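Local atomic coordinates of putative hyaluronoglucosaminidase (Clostridium perfringens, PDB entry 6PWI), a protein that probably acts as a family 84 glycoside hydrolase with hexosaminidase activity, this chain being the catalytic part of a longer, probably secreted and cell-wall-anchored protein. Residues Lys93-Ile98 against Lys133-Ala138; Gly181-Tyr186 against Val422-Gln427; Ile189-Glu194 against Gln427-Ser432. One frame throughout, in Å; residues are numbered along the deposited sequence.

Interaction 1. Residues Lys93-Ile98 against Lys133-Ala138; sequences KTNFLI and KGNVIA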
ATOM      1  N   LYS A  93      -1.209 -27.165 -29.196  1.00 59.49           N
ATOM      2  CA  LYS A  93      -1.112 -25.748 -28.859  1.00 55.43           C
ATOM      3  C   LYS A  93      -0.553 -25.560 -27.447  1.00 52.94           C
ATOM      4  O   LYS A  93      -0.338 -26.530 -26.723  1.00 51.16           O
ATOM      5  CB  LYS A  93      -2.490 -25.080 -28.925  1.00 55.40           C
ATOM      6  CG  LYS A  93      -3.107 -24.909 -30.307  1.00 55.11           C
ATOM      7  CD  LYS A  93      -4.526 -24.374 -30.220  1.00 57.21           C
ATOM      8  CE  LYS A  93      -5.217 -24.212 -31.555  1.00 57.97           C
ATOM      9  NZ  LYS A  93      -4.551 -23.188 -32.394  1.00 58.46           N
ATOM     10  N   THR A  94      -0.320 -24.290 -27.076  1.00 50.24           N
ATOM     11  CA  THR A  94      -0.106 -23.881 -25.694  1.00 47.66           C
ATOM     12  C   THR A  94      -1.457 -23.834 -24.978  1.00 44.19           C
ATOM     13  O   THR A  94      -2.437 -23.346 -25.536  1.00 42.72           O
ATOM     14  CB  THR A  94       0.559 -22.498 -25.605  1.00 48.96           C
ATOM     15  OG1 THR A  94       1.754 -22.459 -26.387  1.00 49.35           O
ATOM     16  CG2 THR A  94       0.889 -22.089 -24.186  1.00 47.96           C
ATOM     17  N   ASN A  95      -1.487 -24.324 -23.734  1.00 41.64           N
ATOM     18  CA  ASN A  95      -2.711 -24.464 -22.958  1.00 39.56           C
ATOM     19  C   ASN A  95      -2.642 -23.621 -21.682  1.00 37.77           C
ATOM     20  O   ASN A  95      -1.659 -23.676 -20.940  1.00 38.16           O
ATOM     21  CB  ASN A  95      -2.983 -25.934 -22.619  1.00 40.54           C
ATOM     22  CG  ASN A  95      -3.372 -26.781 -23.815  1.00 41.71           C
ATOM     23  OD1 ASN A  95      -4.550 -26.881 -24.158  1.00 40.49           O
ATOM     24  ND2 ASN A  95      -2.394 -27.414 -24.444  1.00 41.06           N
ATOM     25  N   PHE A  96      -3.712 -22.853 -21.425  1.00 35.03           N
ATOM     26  CA  PHE A  96      -3.930 -22.184 -20.149  1.00 32.71           C
ATOM     27  C   PHE A  96      -5.166 -22.773 -19.482  1.00 31.15           C
ATOM     28  O   PHE A  96      -6.266 -22.617 -20.000  1.00 32.07           O
ATOM     29  CB  PHE A  96      -4.120 -20.679 -20.351  1.00 32.92           C
ATOM     30  CG  PHE A  96      -2.898 -19.975 -20.880  1.00 34.43           C
ATOM     31  CD1 PHE A  96      -2.025 -19.328 -20.020  1.00 34.04           C
ATOM     32  CD2 PHE A  96      -2.595 -19.992 -22.234  1.00 35.10           C
ATOM     33  CE1 PHE A  96      -0.890 -18.696 -20.503  1.00 34.65           C
ATOM     34  CE2 PHE A  96      -1.456 -19.364 -22.717  1.00 35.09           C
ATOM     35  CZ  PHE A  96      -0.608 -18.712 -21.851  1.00 34.74           C
ATOM     36  N   LEU A  97      -4.981 -23.467 -18.351  1.00 30.47           N
ATOM     37  CA  LEU A  97      -6.119 -24.008 -17.621  1.00 31.46           C
ATOM     38  C   LEU A  97      -6.257 -23.274 -16.289  1.00 32.11           C
ATOM     39  O   LEU A  97      -5.298 -23.193 -15.520  1.00 34.00           O
ATOM     40  CB  LEU A  97      -5.960 -25.519 -17.387  1.00 31.75           C
ATOM     41  CG  LEU A  97      -5.336 -26.375 -18.494  1.00 31.92           C
ATOM     42  CD1 LEU A  97      -5.470 -27.853 -18.158  1.00 30.46           C
ATOM     43  CD2 LEU A  97      -5.945 -26.095 -19.859  1.00 31.46           C
ATOM     44  N   ILE A  98      -7.457 -22.739 -16.025  1.00 30.11           N
ATOM     45  CA  ILE A  98      -7.736 -22.085 -14.757  1.00 28.93           C
ATOM     46  C   ILE A  98      -8.843 -22.855 -14.040  1.00 29.58           C
ATOM     47  O   ILE A  98      -9.915 -23.076 -14.605  1.00 30.41           O
ATOM     48  CB  ILE A  98      -8.098 -20.598 -14.950  1.00 27.68           C
ATOM     49  CG1 ILE A  98      -7.097 -19.862 -15.850  1.00 28.26           C
ATOM     50  CG2 ILE A  98      -8.263 -19.908 -13.602  1.00 27.02           C
ATOM     51  CD1 ILE A  98      -5.676 -19.811 -15.319  1.00 26.67           C
ATOM     52  N   LYS A 133       4.486 -26.540 -17.133  1.00 39.17           N
ATOM     53  CA  LYS A 133       4.993 -27.860 -17.478  1.00 40.09           C
ATOM     54  C   LYS A 133       4.557 -28.217 -18.898  1.00 41.91           C
ATOM     55  O   LYS A 133       3.362 -28.364 -19.177  1.00 40.42           O
ATOM     56  CB  LYS A 133       4.496 -28.897 -16.467  1.00 41.28           C
ATOM     57  CG  LYS A 133       5.296 -30.191 -16.414  1.00 45.88           C
ATOM     58  CD  LYS A 133       4.731 -31.184 -15.424  1.00 48.95           C
ATOM     59  CE  LYS A 133       5.492 -32.493 -15.390  1.00 51.99           C
ATOM     60  NZ  LYS A 133       4.834 -33.466 -14.487  1.00 55.96           N
ATOM     61  N   GLY A 134       5.552 -28.359 -19.784  1.00 41.62           N
ATOM     62  CA  GLY A 134       5.325 -28.650 -21.189  1.00 43.03           C
ATOM     63  C   GLY A 134       4.456 -27.582 -21.845  1.00 46.23           C
ATOM     64  O   GLY A 134       4.751 -26.392 -21.765  1.00 49.91           O
ATOM     65  N   ASN A 135       3.360 -28.021 -22.468  1.00 46.06           N
ATOM     66  CA  ASN A 135       2.461 -27.115 -23.163  1.00 44.03           C
ATOM     67  C   ASN A 135       1.285 -26.741 -22.257  1.00 41.89           C
ATOM     68  O   ASN A 135       0.292 -26.201 -22.741  1.00 41.25           O
ATOM     69  CB  ASN A 135       1.972 -27.735 -24.473  1.00 46.60           C
ATOM     70  CG  ASN A 135       1.223 -29.036 -24.254  1.00 48.64           C
ATOM     71  OD1 ASN A 135       1.469 -29.749 -23.280  1.00 49.06           O
ATOM     72  ND2 ASN A 135       0.300 -29.348 -25.148  1.00 48.02           N
ATOM     73  N   VAL A 136       1.398 -27.031 -20.951  1.00 39.05           N
ATOM     74  CA  VAL A 136       0.341 -26.704 -20.002  1.00 37.23           C
ATOM     75  C   VAL A 136       0.809 -25.606 -19.044  1.00 34.84           C
ATOM     76  O   VAL A 136       1.789 -25.782 -18.317  1.00 34.07           O
ATOM     77  CB  VAL A 136      -0.144 -27.940 -19.218  1.00 37.91           C
ATOM     78  CG1 VAL A 136      -1.395 -27.624 -18.409  1.00 37.42           C
ATOM     79  CG2 VAL A 136      -0.379 -29.142 -20.120  1.00 38.43           C
ATOM     80  N   ILE A 137       0.085 -24.481 -19.046  1.00 31.24           N
ATOM     81  CA  ILE A 137       0.219 -23.485 -17.992  1.00 30.57           C
ATOM     82  C   ILE A 137      -1.076 -23.491 -17.184  1.00 29.22           C
ATOM     83  O   ILE A 137      -2.131 -23.125 -17.700  1.00 29.36           O
ATOM     84  CB  ILE A 137       0.551 -22.091 -18.563  1.00 30.13           C
ATOM     85  CG1 ILE A 137       1.867 -22.104 -19.343  1.00 31.34           C
ATOM     86  CG2 ILE A 137       0.564 -21.035 -17.469  1.00 28.75           C
ATOM     87  CD1 ILE A 137       2.100 -20.859 -20.170  1.00 33.11           C
ATOM     88  N   ALA A 138      -0.984 -23.921 -15.922  1.00 27.15           N
ATOM     89  CA  ALA A 138      -2.177 -24.166 -15.129  1.00 27.34           C
ATOM     90  C   ALA A 138      -2.164 -23.352 -13.832  1.00 26.80           C
ATOM     91  O   ALA A 138      -1.106 -23.057 -13.273  1.00 28.03           O
ATOM     92  CB  ALA A 138      -2.322 -25.649 -14.861  1.00 26.49           C
TER
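Asn135 meets Lys93 and Asn95 where the two strands begin to run together. Its amide ND2 donates to Lys93 O at 3.3 Å. ND2 sits nearly in line with the Lys93 C=O bond, but the bond is bent at the hydrogen (148°). CG lies between the backbone N and the carbonyl carbon (chi1 60°), and this carries the amide across to the Lys93 carbonyl. Asn135 O accepts from the backbone, Asn95 N, at 2.8 Å. It also receives a weak bond from Asn95 ND2, whose stronger partner is Lys90 O. The two asparagine amides lie side by side with planes 89° apart. Asn135 lies in the type II' turn from Lys133 to Val136, which leads in from strand 127-133.

Val136 pairs with Asn95 in parallel register, and CG1 touches Leu97 CD1 at 4.1 Å. Both side chains are on the face covered by helix 106-114.

Ile137 bonds through both its backbone N, to Asn95 O at 2.7 Å, and its backbone O, to Leu97 N at 2.9 Å. The side chain lies alongside Phe96 on the other face, with CD1 3.7 Å from Phe96 CE1, obliquely to the ring. Leu154 packs there too.

Ala138 pairs with Leu97, and its CA-H approaches Leu97 O. Its methyl faces Tyr110 and Phe111.

This parallel pair belongs to the mixed sheet of a domain resembling glycosyl hydrolase family 20 domain 2. Amides serve the polar start, where buried Asn95 also turns OD1 to Asn57 ND2. Beyond it, backbone bonds run between apolar side chains backed by helices 106-114 and 144-158.

Interaction 2. Residues Gly181-Tyr186 against Val422-Gln427; sequences GFIEGY and VTNPMQ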
ATOM      1  N   GLY A 181      -4.426  -4.283   2.171  1.00 22.98           N
ATOM      2  CA  GLY A 181      -4.796  -3.145   1.354  1.00 22.26           C
ATOM      3  C   GLY A 181      -4.557  -1.806   2.040  1.00 22.70           C
ATOM      4  O   GLY A 181      -3.632  -1.646   2.835  1.00 22.58           O
ATOM      5  N   PHE A 182      -5.422  -0.850   1.703  1.00 22.11           N
ATOM      6  CA  PHE A 182      -5.248   0.535   2.091  1.00 20.95           C
ATOM      7  C   PHE A 182      -6.617   1.128   2.397  1.00 20.82           C
ATOM      8  O   PHE A 182      -7.626   0.713   1.828  1.00 20.34           O
ATOM      9  CB  PHE A 182      -4.532   1.303   0.975  1.00 21.02           C
ATOM     10  CG  PHE A 182      -5.163   1.201  -0.394  1.00 21.66           C
ATOM     11  CD1 PHE A 182      -5.990   2.211  -0.876  1.00 21.46           C
ATOM     12  CD2 PHE A 182      -4.925   0.101  -1.213  1.00 21.88           C
ATOM     13  CE1 PHE A 182      -6.560   2.121  -2.141  1.00 21.55           C
ATOM     14  CE2 PHE A 182      -5.504   0.008  -2.474  1.00 21.37           C
ATOM     15  CZ  PHE A 182      -6.321   1.018  -2.936  1.00 21.06           C
ATOM     16  N   ILE A 183      -6.621   2.106   3.304  1.00 21.14           N
ATOM     17  CA  ILE A 183      -7.818   2.799   3.744  1.00 21.13           C
ATOM     18  C   ILE A 183      -7.608   4.293   3.531  1.00 22.22           C
ATOM     19  O   ILE A 183      -6.594   4.845   3.960  1.00 24.60           O
ATOM     20  CB  ILE A 183      -8.108   2.493   5.227  1.00 20.09           C
ATOM     21  CG1 ILE A 183      -9.348   3.246   5.719  1.00 19.58           C
ATOM     22  CG2 ILE A 183      -6.886   2.784   6.090  1.00 18.94           C
ATOM     23  CD1 ILE A 183      -9.872   2.767   7.048  1.00 19.14           C
ATOM     24  N   GLU A 184      -8.587   4.935   2.890  1.00 22.05           N
ATOM     25  CA  GLU A 184      -8.605   6.385   2.803  1.00 22.20           C
ATOM     26  C   GLU A 184      -9.178   6.931   4.110  1.00 22.38           C
ATOM     27  O   GLU A 184     -10.378   7.163   4.211  1.00 22.96           O
ATOM     28  CB  GLU A 184      -9.419   6.814   1.578  1.00 22.26           C
ATOM     29  CG  GLU A 184      -9.315   8.295   1.270  1.00 23.25           C
ATOM     30  CD  GLU A 184     -10.021   8.799   0.020  1.00 24.31           C
ATOM     31  OE1 GLU A 184     -10.351   7.971  -0.874  1.00 23.27           O
ATOM     32  OE2 GLU A 184     -10.238  10.033  -0.060  1.00 25.37           O
ATOM     33  N   GLY A 185      -8.320   7.125   5.115  1.00 22.31           N
ATOM     34  CA  GLY A 185      -8.805   7.453   6.448  1.00 22.83           C
ATOM     35  C   GLY A 185      -7.982   8.525   7.165  1.00 24.08           C
ATOM     36  O   GLY A 185      -7.897   8.520   8.393  1.00 25.13           O
ATOM     37  N   TYR A 186      -7.406   9.457   6.396  1.00 23.71           N
ATOM     38  CA  TYR A 186      -6.603  10.538   6.943  1.00 24.83           C
ATOM     39  C   TYR A 186      -7.431  11.823   6.981  1.00 25.64           C
ATOM     40  O   TYR A 186      -8.509  11.866   6.407  1.00 27.51           O
ATOM     41  CB  TYR A 186      -5.382  10.753   6.051  1.00 23.39           C
ATOM     42  CG  TYR A 186      -5.735  11.007   4.608  1.00 22.98           C
ATOM     43  CD1 TYR A 186      -6.115  12.269   4.173  1.00 22.22           C
ATOM     44  CD2 TYR A 186      -5.717   9.975   3.680  1.00 22.52           C
ATOM     45  CE1 TYR A 186      -6.447  12.503   2.847  1.00 21.79           C
ATOM     46  CE2 TYR A 186      -6.047  10.194   2.353  1.00 22.00           C
ATOM     47  CZ  TYR A 186      -6.414  11.461   1.936  1.00 21.55           C
ATOM     48  OH  TYR A 186      -6.746  11.674   0.632  1.00 21.55           O
ATOM     49  N   VAL A 422      -3.897  -2.907   6.816  1.00 18.91           N
ATOM     50  CA  VAL A 422      -4.140  -1.881   5.813  1.00 18.05           C
ATOM     51  C   VAL A 422      -3.284  -0.661   6.137  1.00 17.75           C
ATOM     52  O   VAL A 422      -3.052  -0.362   7.304  1.00 18.53           O
ATOM     53  CB  VAL A 422      -5.630  -1.515   5.681  1.00 17.51           C
ATOM     54  CG1 VAL A 422      -6.445  -2.660   5.105  1.00 17.28           C
ATOM     55  CG2 VAL A 422      -6.235  -1.010   6.979  1.00 16.82           C
ATOM     56  N   THR A 423      -2.812   0.022   5.091  1.00 17.56           N
ATOM     57  CA  THR A 423      -2.058   1.258   5.229  1.00 18.04           C
ATOM     58  C   THR A 423      -2.986   2.462   5.070  1.00 18.37           C
ATOM     59  O   THR A 423      -3.783   2.532   4.141  1.00 18.40           O
ATOM     60  CB  THR A 423      -0.889   1.318   4.235  1.00 17.90           C
ATOM     61  OG1 THR A 423      -0.433   2.668   4.201  1.00 19.49           O
ATOM     62  CG2 THR A 423      -1.260   0.928   2.823  1.00 17.32           C
ATOM     63  N   ASN A 424      -2.870   3.419   5.990  1.00 19.68           N
ATOM     64  CA  ASN A 424      -3.564   4.694   5.880  1.00 20.65           C
ATOM     65  C   ASN A 424      -2.599   5.681   5.221  1.00 21.52           C
ATOM     66  O   ASN A 424      -1.685   6.176   5.874  1.00 22.23           O
ATOM     67  CB  ASN A 424      -4.053   5.143   7.261  1.00 20.52           C
ATOM     68  CG  ASN A 424      -4.793   6.464   7.257  1.00 20.67           C
ATOM     69  OD1 ASN A 424      -5.422   6.814   6.265  1.00 21.83           O
ATOM     70  ND2 ASN A 424      -4.738   7.193   8.361  1.00 20.15           N
ATOM     71  N   PRO A 425      -2.700   5.938   3.896  1.00 22.06           N
ATOM     72  CA  PRO A 425      -1.658   6.667   3.171  1.00 23.01           C
ATOM     73  C   PRO A 425      -1.834   8.183   3.185  1.00 24.24           C
ATOM     74  O   PRO A 425      -2.671   8.700   3.926  1.00 24.51           O
ATOM     75  CB  PRO A 425      -1.773   6.105   1.744  1.00 22.45           C
ATOM     76  CG  PRO A 425      -2.870   5.051   1.819  1.00 22.77           C
ATOM     77  CD  PRO A 425      -3.744   5.456   2.989  1.00 22.40           C
ATOM     78  N   MET A 426      -1.027   8.867   2.358  1.00 24.62           N
ATOM     79  CA  MET A 426      -0.969  10.321   2.279  1.00 25.46           C
ATOM     80  C   MET A 426      -2.114  10.840   1.417  1.00 26.07           C
ATOM     81  O   MET A 426      -2.706  10.091   0.649  1.00 26.95           O
ATOM     82  CB  MET A 426       0.334  10.770   1.615  1.00 24.78           C
ATOM     83  CG  MET A 426       1.584  10.307   2.318  1.00 24.19           C
ATOM     84  SD  MET A 426       3.041  10.773   1.348  1.00 25.25           S
ATOM     85  CE  MET A 426       3.277   9.274   0.391  1.00 24.58           C
ATOM     86  N   GLN A 427      -2.384  12.144   1.504  1.00 26.99           N
ATOM     87  CA  GLN A 427      -3.328  12.753   0.581  1.00 27.99           C
ATOM     88  C   GLN A 427      -2.743  12.751  -0.833  1.00 27.65           C
ATOM     89  O   GLN A 427      -3.463  12.970  -1.805  1.00 27.42           O
ATOM     90  CB  GLN A 427      -3.734  14.146   1.060  1.00 29.24           C
ATOM     91  CG  GLN A 427      -2.641  15.186   0.904  1.00 30.29           C
ATOM     92  CD  GLN A 427      -3.133  16.579   1.204  1.00 32.12           C
ATOM     93  OE1 GLN A 427      -4.116  16.780   1.922  1.00 31.96           O
ATOM     94  NE2 GLN A 427      -2.439  17.561   0.652  1.00 33.46           N
TER
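The Tyr186 ring lies against the backbone of Met426 and Gln427. Met426 C and Gln427 N sit over one face, toward the rim and about 4.1 Å above the plane. Asn424 OD1 is at the edge, near the ring plane, and the Asn424 amide is turned only 18° from the ring. Gln427 CB reaches Tyr186 CE1 at 3.6 Å, the two side chains crossing at about a right angle. The Tyr186 hydroxyl bonds to Ile189 O.

Asn424 CG is anti to the backbone N (chi1 180°), which brings OD1 to Gly185 N at 3.1 Å. The donor stands above the carbonyl plane, away from a lone pair. ND2 bonds to Asn392.

Before this, the strands pair in parallel. Thr423 N donates to Gly181 O at 2.9 Å. Ile183 N returns a bond to Thr423 O at 3.0 Å. Ile183 CG2 and Val422 CG2 touch at 4.0 Å on one face, while Phe182 CB and Thr423 CG2 meet on the other, by Leu436 of helix 433-444.

This is the closing seam of a TIM barrel, strand 1 against strand 8. The loops continue at the C-terminal end, where such barrels carry their active sites.

Interaction 3. Residues Ile189-Glu194 against Gln427-Ser432; sequences IPWSNE and QEAQAS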
ATOM      1  N   ILE A 189      -7.162  16.456   1.974  1.00 24.39           N
ATOM      2  CA  ILE A 189      -7.880  16.528   0.716  1.00 23.40           C
ATOM      3  C   ILE A 189      -8.137  15.099   0.242  1.00 24.69           C
ATOM      4  O   ILE A 189      -7.211  14.289   0.161  1.00 25.46           O
ATOM      5  CB  ILE A 189      -7.078  17.349  -0.313  1.00 22.12           C
ATOM      6  CG1 ILE A 189      -6.836  18.780   0.179  1.00 21.54           C
ATOM      7  CG2 ILE A 189      -7.750  17.308  -1.675  1.00 20.74           C
ATOM      8  CD1 ILE A 189      -5.934  19.597  -0.713  1.00 20.66           C
ATOM      9  N   PRO A 190      -9.402  14.738  -0.074  1.00 24.52           N
ATOM     10  CA  PRO A 190      -9.716  13.375  -0.499  1.00 23.81           C
ATOM     11  C   PRO A 190      -9.051  13.069  -1.839  1.00 23.71           C
ATOM     12  O   PRO A 190      -8.763  13.974  -2.620  1.00 23.65           O
ATOM     13  CB  PRO A 190     -11.249  13.375  -0.612  1.00 23.62           C
ATOM     14  CG  PRO A 190     -11.622  14.830  -0.812  1.00 23.05           C
ATOM     15  CD  PRO A 190     -10.582  15.622  -0.049  1.00 23.72           C
ATOM     16  N   TRP A 191      -8.785  11.786  -2.087  1.00 23.17           N
ATOM     17  CA  TRP A 191      -8.282  11.394  -3.388  1.00 23.43           C
ATOM     18  C   TRP A 191      -9.355  11.650  -4.441  1.00 24.34           C
ATOM     19  O   TRP A 191     -10.551  11.538  -4.163  1.00 24.21           O
ATOM     20  CB  TRP A 191      -7.872   9.919  -3.380  1.00 24.05           C
ATOM     21  CG  TRP A 191      -6.762   9.582  -2.432  1.00 24.27           C
ATOM     22  CD1 TRP A 191      -5.733  10.384  -2.028  1.00 23.75           C
ATOM     23  CD2 TRP A 191      -6.543   8.310  -1.806  1.00 24.20           C
ATOM     24  NE1 TRP A 191      -4.907   9.710  -1.173  1.00 23.25           N
ATOM     25  CE2 TRP A 191      -5.378   8.435  -1.017  1.00 24.66           C
ATOM     26  CE3 TRP A 191      -7.227   7.092  -1.823  1.00 24.43           C
ATOM     27  CZ2 TRP A 191      -4.883   7.379  -0.254  1.00 25.37           C
ATOM     28  CZ3 TRP A 191      -6.747   6.052  -1.062  1.00 25.35           C
ATOM     29  CH2 TRP A 191      -5.589   6.196  -0.293  1.00 26.37           C
ATOM     30  N   SER A 192      -8.911  11.991  -5.655  1.00 24.83           N
ATOM     31  CA  SER A 192      -9.810  12.031  -6.795  1.00 25.94           C
ATOM     32  C   SER A 192     -10.253  10.608  -7.153  1.00 26.78           C
ATOM     33  O   SER A 192      -9.587   9.629  -6.815  1.00 27.94           O
ATOM     34  CB  SER A 192      -9.138  12.699  -7.950  1.00 24.81           C
ATOM     35  OG  SER A 192      -8.155  11.833  -8.492  1.00 26.21           O
ATOM     36  N   ASN A 193     -11.384  10.501  -7.855  1.00 26.14           N
ATOM     37  CA  ASN A 193     -11.871   9.216  -8.329  1.00 26.52           C
ATOM     38  C   ASN A 193     -10.852   8.572  -9.272  1.00 27.07           C
ATOM     39  O   ASN A 193     -10.630   7.369  -9.200  1.00 28.53           O
ATOM     40  CB  ASN A 193     -13.278   9.321  -8.923  1.00 25.83           C
ATOM     41  CG  ASN A 193     -14.326   9.686  -7.893  1.00 25.86           C
ATOM     42  OD1 ASN A 193     -14.105   9.541  -6.692  1.00 25.59           O
ATOM     43  ND2 ASN A 193     -15.473  10.160  -8.351  1.00 26.45           N
ATOM     44  N   GLU A 194     -10.228   9.371 -10.144  1.00 27.55           N
ATOM     45  CA  GLU A 194      -9.169   8.882 -11.013  1.00 29.04           C
ATOM     46  C   GLU A 194      -8.117   8.130 -10.185  1.00 28.98           C
ATOM     47  O   GLU A 194      -7.710   7.028 -10.562  1.00 27.75           O
ATOM     48  CB  GLU A 194      -8.565  10.048 -11.804  1.00 31.12           C
ATOM     49  CG  GLU A 194      -7.723   9.629 -13.007  1.00 34.43           C
ATOM     50  CD  GLU A 194      -7.155  10.760 -13.867  1.00 37.31           C
ATOM     51  OE1 GLU A 194      -7.245  11.939 -13.447  1.00 37.45           O
ATOM     52  OE2 GLU A 194      -6.619  10.465 -14.967  1.00 37.86           O
ATOM     53  N   GLN A 427      -2.384  12.144   1.504  1.00 26.99           N
ATOM     54  CA  GLN A 427      -3.328  12.753   0.581  1.00 27.99           C
ATOM     55  C   GLN A 427      -2.743  12.751  -0.833  1.00 27.65           C
ATOM     56  O   GLN A 427      -3.463  12.970  -1.805  1.00 27.42           O
ATOM     57  CB  GLN A 427      -3.734  14.146   1.060  1.00 29.24           C
ATOM     58  CG  GLN A 427      -2.641  15.186   0.904  1.00 30.29           C
ATOM     59  CD  GLN A 427      -3.133  16.579   1.204  1.00 32.12           C
ATOM     60  OE1 GLN A 427      -4.116  16.780   1.922  1.00 31.96           O
ATOM     61  NE2 GLN A 427      -2.439  17.561   0.652  1.00 33.46           N
ATOM     62  N   GLU A 428      -1.433  12.489  -0.935  1.00 27.99           N
ATOM     63  CA  GLU A 428      -0.759  12.353  -2.219  1.00 27.81           C
ATOM     64  C   GLU A 428      -0.840  10.892  -2.654  1.00 28.12           C
ATOM     65  O   GLU A 428      -0.067  10.049  -2.186  1.00 28.62           O
ATOM     66  CB  GLU A 428       0.693  12.833  -2.138  1.00 26.43           C
ATOM     67  CG  GLU A 428       0.830  14.333  -1.982  1.00 26.69           C
ATOM     68  CD  GLU A 428       0.566  14.857  -0.580  1.00 28.04           C
ATOM     69  OE1 GLU A 428       0.555  14.043   0.365  1.00 28.26           O
ATOM     70  OE2 GLU A 428       0.363  16.080  -0.433  1.00 29.71           O
ATOM     71  N   ALA A 429      -1.780  10.613  -3.563  1.00 26.66           N
ATOM     72  CA  ALA A 429      -2.165   9.246  -3.871  1.00 25.86           C
ATOM     73  C   ALA A 429      -1.030   8.489  -4.561  1.00 24.98           C
ATOM     74  O   ALA A 429      -0.663   7.401  -4.121  1.00 25.56           O
ATOM     75  CB  ALA A 429      -3.443   9.230  -4.668  1.00 26.30           C
ATOM     76  N   GLN A 430      -0.471   9.071  -5.627  1.00 23.89           N
ATOM     77  CA  GLN A 430       0.566   8.420  -6.418  1.00 23.60           C
ATOM     78  C   GLN A 430       1.802   8.122  -5.566  1.00 23.50           C
ATOM     79  O   GLN A 430       2.330   7.016  -5.620  1.00 24.29           O
ATOM     80  CB  GLN A 430       0.901   9.257  -7.654  1.00 23.63           C
ATOM     81  CG  GLN A 430      -0.258   9.391  -8.630  1.00 24.21           C
ATOM     82  CD  GLN A 430      -0.547   8.097  -9.351  1.00 25.51           C
ATOM     83  OE1 GLN A 430       0.353   7.410  -9.824  1.00 26.58           O
ATOM     84  NE2 GLN A 430      -1.819   7.750  -9.440  1.00 26.23           N
ATOM     85  N   ALA A 431       2.239   9.100  -4.758  1.00 22.91           N
ATOM     86  CA  ALA A 431       3.373   8.952  -3.857  1.00 21.42           C
ATOM     87  C   ALA A 431       3.148   7.805  -2.872  1.00 21.54           C
ATOM     88  O   ALA A 431       4.107   7.195  -2.401  1.00 22.72           O
ATOM     89  CB  ALA A 431       3.622  10.250  -3.138  1.00 20.66           C
ATOM     90  N   SER A 432       1.880   7.514  -2.569  1.00 20.38           N
ATOM     91  CA  SER A 432       1.529   6.474  -1.617  1.00 20.16           C
ATOM     92  C   SER A 432       1.819   5.079  -2.169  1.00 19.96           C
ATOM     93  O   SER A 432       1.816   4.103  -1.417  1.00 19.43           O
ATOM     94  CB  SER A 432       0.093   6.600  -1.196  1.00 20.03           C
ATOM     95  OG  SER A 432      -0.090   7.775  -0.428  1.00 21.45           O
TER
HETATM   96  O   HOH W   1      -5.918  14.138  -2.711  1.00 25.31           O
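One direct hydrogen bond joins Ile189 and Gln427. Ile189 N donates to Gln427 OE1 at 3.1 Å. The bond is nearly straight at the hydrogen (172°), but the donor stands above the carbonyl plane and not on a lone pair. The Gln427 chain is extended beyond CG, which takes the amide out to the Ile189 backbone. Its NE2 bonds to Pro598 O and only weakly to Glu428 OE2, so both ends of the amide are used.

A water lies 2.9 Å from both Pro190 O and Gln427 O and can donate to either, though other acceptors compete for its protons. It sits in the plane of the Trp191 ring at its edge.

The apolar part rests on Trp191. Ala429 CB lies over one face of the indole, 3.8 Å from the centroid of the five-membered ring and 17° off its normal, a CH-pi contact. Gln427 O comes up at the edge instead, 3.4 Å from Trp191 CD1. The indole is fixed at its polar end by a bond from NE1 to Met426 O, and Leu199 of helix 193-204 packs on it.

Local bonds shape both loops. Ser432 OG donates to Glu428 O at 2.9 Å, bracing the helix-like turn that leads to helix 433-444. Ser192 sits at the N-cap of helix 193-204, its side chain capping a backbone N just beyond Glu194.

The arrangement belongs to the TIM barrel: the loops that follow strands 1 and 8 lie together at the C-terminal end and lead into their neighbouring helices.

From the N terminus, interaction 1 comes first. It closes a loop of 34 residues that holds helix 106-114 and nearly all of strand 127-133, within the mixed-sheet domain ahead of the barrel. It is complete before the others begin and lies apart, with its centre about 39 Å from that of interaction 2. Interactions 2 and 3 each span more than 230 residues, and their segments alternate along the chain, so they cross. Interaction 2 shuts the barrel between its first and last strands. Interaction 3 carries the same junction on into the following loops, toward helices 193-204 and 433-444. The two share Gln427, and Glu184 OE2 bonds to Trp191 N between them.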